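Local coordinates for putative type VI secretion protein (Escherichia coli, PDB 6SK0) that forms the trimeric VgrG spike of the type VI secretion system, onto which a phospholipase effector is loaded and held inhibited, at residues 508-511 with 512-515; 605-608 with 609-612. One frame throughout, in Å; residues are numbered along the deposited sequence.

Interaction 1: 508-511 with 512-515; sequences DKRG and EEHI
K509 and E512 lie alongside each other, pointing the same way, and are joined by a salt bridge from NZ of K509 to OE2 of E512, 3.1 Å. The ammonium stands above the carboxylate plane, 51° out of it. In the backbone of the same two residues, the amide N of E512 donates to the carbonyl O of K509 at 2.9 Å, closing a type II beta turn over K509-E512 with G511 at its third position, phi 77°. E513 adds one weak bond to the turn: its chain folds back at chi2 (86°), bringing OE2 within 2.9 Å of the N of G511. R510 curls back along the loop, where its NH2 meets the carbonyl O of D508 from above the carbonyl plane.

Farther out, the turn belongs to the connection between the antiparallel strands 503-507 and 514-519. The side-chain OE2 of E507 accepts from the N of K509, while D508 and R510 pack on P499 of the second subunit. The chemistry divides by depth: a solvent-side ion pair spans the ends of the turn, whereas the buried carboxylate of E513 takes a backbone N-H, and its negative charge may be eased by R510, whose NE lies 5.4 Å from OE2.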
loop_
_atom_site.group_PDB
_atom_site.type_symbol
_atom_site.label_atom_id
_atom_site.label_comp_id
_atom_site.label_asym_id
_atom_site.label_seq_id
_atom_site.Cartn_x
_atom_site.Cartn_y
_atom_site.Cartn_z
ATOM N N ASP A 508 17.595 -37.616 17.254
ATOM C CA ASP A 508 16.822 -38.770 16.823
ATOM C C ASP A 508 15.628 -39.083 17.703
ATOM O O ASP A 508 14.855 -39.978 17.358
ATOM C CB ASP A 508 17.710 -40.007 16.767
ATOM C CG ASP A 508 18.581 -40.031 15.560
ATOM O OD1 ASP A 508 18.544 -41.061 14.861
ATOM O OD2 ASP A 508 19.275 -39.028 15.295
ATOM N N LYS A 509 15.460 -38.395 18.824
ATOM C CA LYS A 509 14.384 -38.742 19.739
ATOM C C LYS A 509 13.048 -38.674 19.017
ATOM O O LYS A 509 12.672 -37.626 18.486
ATOM C CB LYS A 509 14.395 -37.817 20.949
ATOM C CG LYS A 509 13.312 -38.133 21.949
ATOM C CD LYS A 509 12.980 -36.942 22.803
ATOM C CE LYS A 509 12.724 -37.372 24.226
ATOM N NZ LYS A 509 12.336 -36.218 25.065
ATOM N N ARG A 510 12.357 -39.810 18.968
ATOM C CA ARG A 510 11.156 -39.935 18.154
ATOM C C ARG A 510 10.103 -38.927 18.583
ATOM O O ARG A 510 9.880 -38.707 19.775
ATOM C CB ARG A 510 10.602 -41.352 18.248
ATOM C CG ARG A 510 11.582 -42.422 17.826
ATOM C CD ARG A 510 12.255 -42.074 16.517
ATOM N NE ARG A 510 12.901 -43.239 15.924
ATOM C CZ ARG A 510 14.142 -43.630 16.193
ATOM N NH1 ARG A 510 14.629 -44.709 15.602
ATOM N NH2 ARG A 510 14.893 -42.948 17.044
ATOM N N GLY A 511 9.465 -38.307 17.599
ATOM C CA GLY A 511 8.510 -37.262 17.861
ATOM C C GLY A 511 9.111 -35.926 18.221
ATOM O O GLY A 511 8.369 -34.947 18.327
ATOM N N GLU A 512 10.422 -35.855 18.442
ATOM C CA GLU A 512 11.102 -34.592 18.700
ATOM C C GLU A 512 12.391 -34.492 17.904
ATOM O O GLU A 512 13.394 -33.976 18.399
ATOM C CB GLU A 512 11.393 -34.407 20.187
ATOM C CG GLU A 512 10.168 -34.494 21.063
ATOM C CD GLU A 512 10.479 -34.280 22.522
ATOM O OE1 GLU A 512 9.535 -34.302 23.337
ATOM O OE2 GLU A 512 11.662 -34.085 22.857
ATOM N N GLU A 513 12.379 -34.980 16.674
ATOM C CA GLU A 513 13.571 -34.958 15.845
ATOM C C GLU A 513 13.902 -33.535 15.432
ATOM O O GLU A 513 13.015 -32.707 15.219
ATOM C CB GLU A 513 13.369 -35.830 14.609
ATOM C CG GLU A 513 12.816 -37.210 14.902
ATOM C CD GLU A 513 11.298 -37.240 14.973
ATOM O OE1 GLU A 513 10.677 -36.163 15.065
ATOM O OE2 GLU A 513 10.724 -38.340 14.943
ATOM N N HIS A 514 15.191 -33.242 15.332
ATOM C CA HIS A 514 15.590 -31.960 14.791
ATOM C C HIS A 514 16.974 -32.072 14.185
ATOM O O HIS A 514 17.745 -32.982 14.490
ATOM C CB HIS A 514 15.540 -30.839 15.841
ATOM C CG HIS A 514 16.571 -30.948 16.919
ATOM N ND1 HIS A 514 17.920 -30.818 16.680
ATOM C CD2 HIS A 514 16.442 -31.132 18.251
ATOM C CE1 HIS A 514 18.578 -30.942 17.816
ATOM N NE2 HIS A 514 17.705 -31.128 18.786
ATOM N N ILE A 515 17.261 -31.129 13.305
ATOM C CA ILE A 515 18.574 -30.953 12.718
ATOM C C ILE A 515 19.008 -29.533 13.017
ATOM O O ILE A 515 18.243 -28.588 12.802
ATOM C CB ILE A 515 18.564 -31.218 11.203
ATOM C CG1 ILE A 515 18.193 -32.674 10.931
ATOM C CG2 ILE A 515 19.901 -30.862 10.591
ATOM C CD1 ILE A 515 18.007 -32.984 9.494
#

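Interaction 2: 605-608 with 609-612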
loop_
_atom_site.group_PDB
_atom_site.type_symbol
_atom_site.label_atom_id
_atom_site.label_comp_id
_atom_site.label_asym_id
_atom_site.label_seq_id
_atom_site.Cartn_x
_atom_site.Cartn_y
_atom_site.Cartn_z
ATOM N N GLN A 605 -8.775 5.429 -16.007
ATOM C CA GLN A 605 -8.622 3.991 -15.888
ATOM C C GLN A 605 -7.302 3.646 -15.206
ATOM O O GLN A 605 -6.309 4.366 -15.307
ATOM C CB GLN A 605 -8.682 3.339 -17.266
ATOM C CG GLN A 605 -9.071 1.882 -17.262
ATOM C CD GLN A 605 -9.450 1.398 -18.644
ATOM O OE1 GLN A 605 -9.273 2.113 -19.629
ATOM N NE2 GLN A 605 -9.978 0.187 -18.726
ATOM N N GLY A 606 -7.304 2.524 -14.501
ATOM C CA GLY A 606 -6.082 2.019 -13.928
ATOM C C GLY A 606 -5.180 1.374 -14.964
ATOM O O GLY A 606 -5.531 1.228 -16.133
ATOM N N ASP A 607 -3.988 0.988 -14.517
ATOM C CA ASP A 607 -2.994 0.343 -15.376
ATOM C C ASP A 607 -3.181 -1.169 -15.285
ATOM O O ASP A 607 -2.555 -1.865 -14.486
ATOM C CB ASP A 607 -1.590 0.774 -14.967
ATOM C CG ASP A 607 -0.510 0.270 -15.909
ATOM O OD1 ASP A 607 0.681 0.520 -15.620
ATOM O OD2 ASP A 607 -0.831 -0.375 -16.926
ATOM N N ILE A 608 -4.068 -1.685 -16.133
ATOM C CA ILE A 608 -4.309 -3.121 -16.131
ATOM C C ILE A 608 -3.138 -3.864 -16.752
ATOM O O ILE A 608 -2.819 -4.976 -16.335
ATOM C CB ILE A 608 -5.631 -3.447 -16.848
ATOM C CG1 ILE A 608 -6.816 -2.929 -16.035
ATOM C CG2 ILE A 608 -5.772 -4.936 -17.082
ATOM C CD1 ILE A 608 -6.828 -3.403 -14.605
ATOM N N SER A 609 -2.464 -3.254 -17.725
ATOM C CA SER A 609 -1.444 -3.955 -18.497
ATOM C C SER A 609 -0.329 -4.494 -17.607
ATOM O O SER A 609 0.031 -5.672 -17.690
ATOM C CB SER A 609 -0.877 -3.020 -19.560
ATOM O OG SER A 609 0.292 -3.556 -20.132
ATOM N N CYS A 610 0.235 -3.643 -16.755
ATOM C CA CYS A 610 1.341 -4.080 -15.917
ATOM C C CYS A 610 0.893 -5.091 -14.871
ATOM O O CYS A 610 1.667 -5.968 -14.504
ATOM C CB CYS A 610 2.012 -2.877 -15.260
ATOM S SG CYS A 610 1.216 -2.329 -13.762
ATOM N N GLN A 611 -0.356 -5.019 -14.416
ATOM C CA GLN A 611 -0.845 -6.011 -13.463
ATOM C C GLN A 611 -1.096 -7.358 -14.133
ATOM O O GLN A 611 -0.841 -8.407 -13.540
ATOM C CB GLN A 611 -2.106 -5.495 -12.773
ATOM C CG GLN A 611 -1.866 -4.297 -11.863
ATOM C CD GLN A 611 -0.861 -4.575 -10.757
ATOM O OE1 GLN A 611 -0.793 -5.676 -10.228
ATOM N NE2 GLN A 611 -0.080 -3.570 -10.405
ATOM N N GLN A 612 -1.594 -7.348 -15.367
ATOM C CA GLN A 612 -1.729 -8.584 -16.129
ATOM C C GLN A 612 -0.365 -9.204 -16.399
ATOM O O GLN A 612 -0.179 -10.421 -16.267
ATOM C CB GLN A 612 -2.468 -8.297 -17.435
ATOM C CG GLN A 612 -2.822 -9.512 -18.237
ATOM C CD GLN A 612 -4.228 -9.976 -17.978
ATOM O OE1 GLN A 612 -5.122 -9.177 -17.717
ATOM N NE2 GLN A 612 -4.432 -11.275 -18.039
#
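The carboxylate of D607 turns one face to the first turn of a helix: the amide N atoms of S609 and C610 and the thiol SG of C610 all lie on that same side of its plane. This is an N-cap, D607 standing immediately before helix 608-618. OD2 accepts from the N of C610 in a nearly straight (171°) but weak bond of 3.4 Å, and the N of S609 lies equally far from OD2. The other oxygen, OD1, sits 3.4 Å from SG of C610. Two torsions set up this meeting: chi1 of -174° swings the D607 carboxylate over toward the helix, and chi1 of C610 holds the sulfur between its own backbone N and carbonyl carbon, under that face.

Outside the turn, OD1 is hydrogen-bonded to OG of S650 and comes close to the like-charged OD1 of D657 in the second subunit. Such a pairing may raise the affinity of one carboxylate for a proton, and the helix N-terminus may work the other way. The amide of Q611 is spent on another chain: OE1 accepts from R643 and NE2 donates to the carbonyl O of L642, both of the third subunit. Q612 instead reaches helix 578-600, where OE1 takes a bond from R592; I608 touches the same arginine. The cap thus starts the second of two helices at a place where all three subunits meet. The side chain of Q611 lays CG 3.6 Å from the carbonyl O of D607. The next carbonyl begins the regular helical pattern: the O of I608 receives the N-H of Q612 at 2.8 Å, with a C=O...N angle of 169°.

Both contacts are local and partly buried, but they sit at different elements: interaction 1 turns the chain between two antiparallel strands near one end of the modelled spike, whereas interaction 2 starts a helix much nearer the chain centre. Their centres are 50 Å apart and their nearest atoms about 38 Å. Each sets a carboxylate against one backbone N-H through a weak bond. In 508-515 this joins a surface ion pair and a turn bond; in 605-612 the carboxylate caps a helix, with no ion pair within the contact. Both reach the second subunit, and 605-612 also bonds the third through Q611.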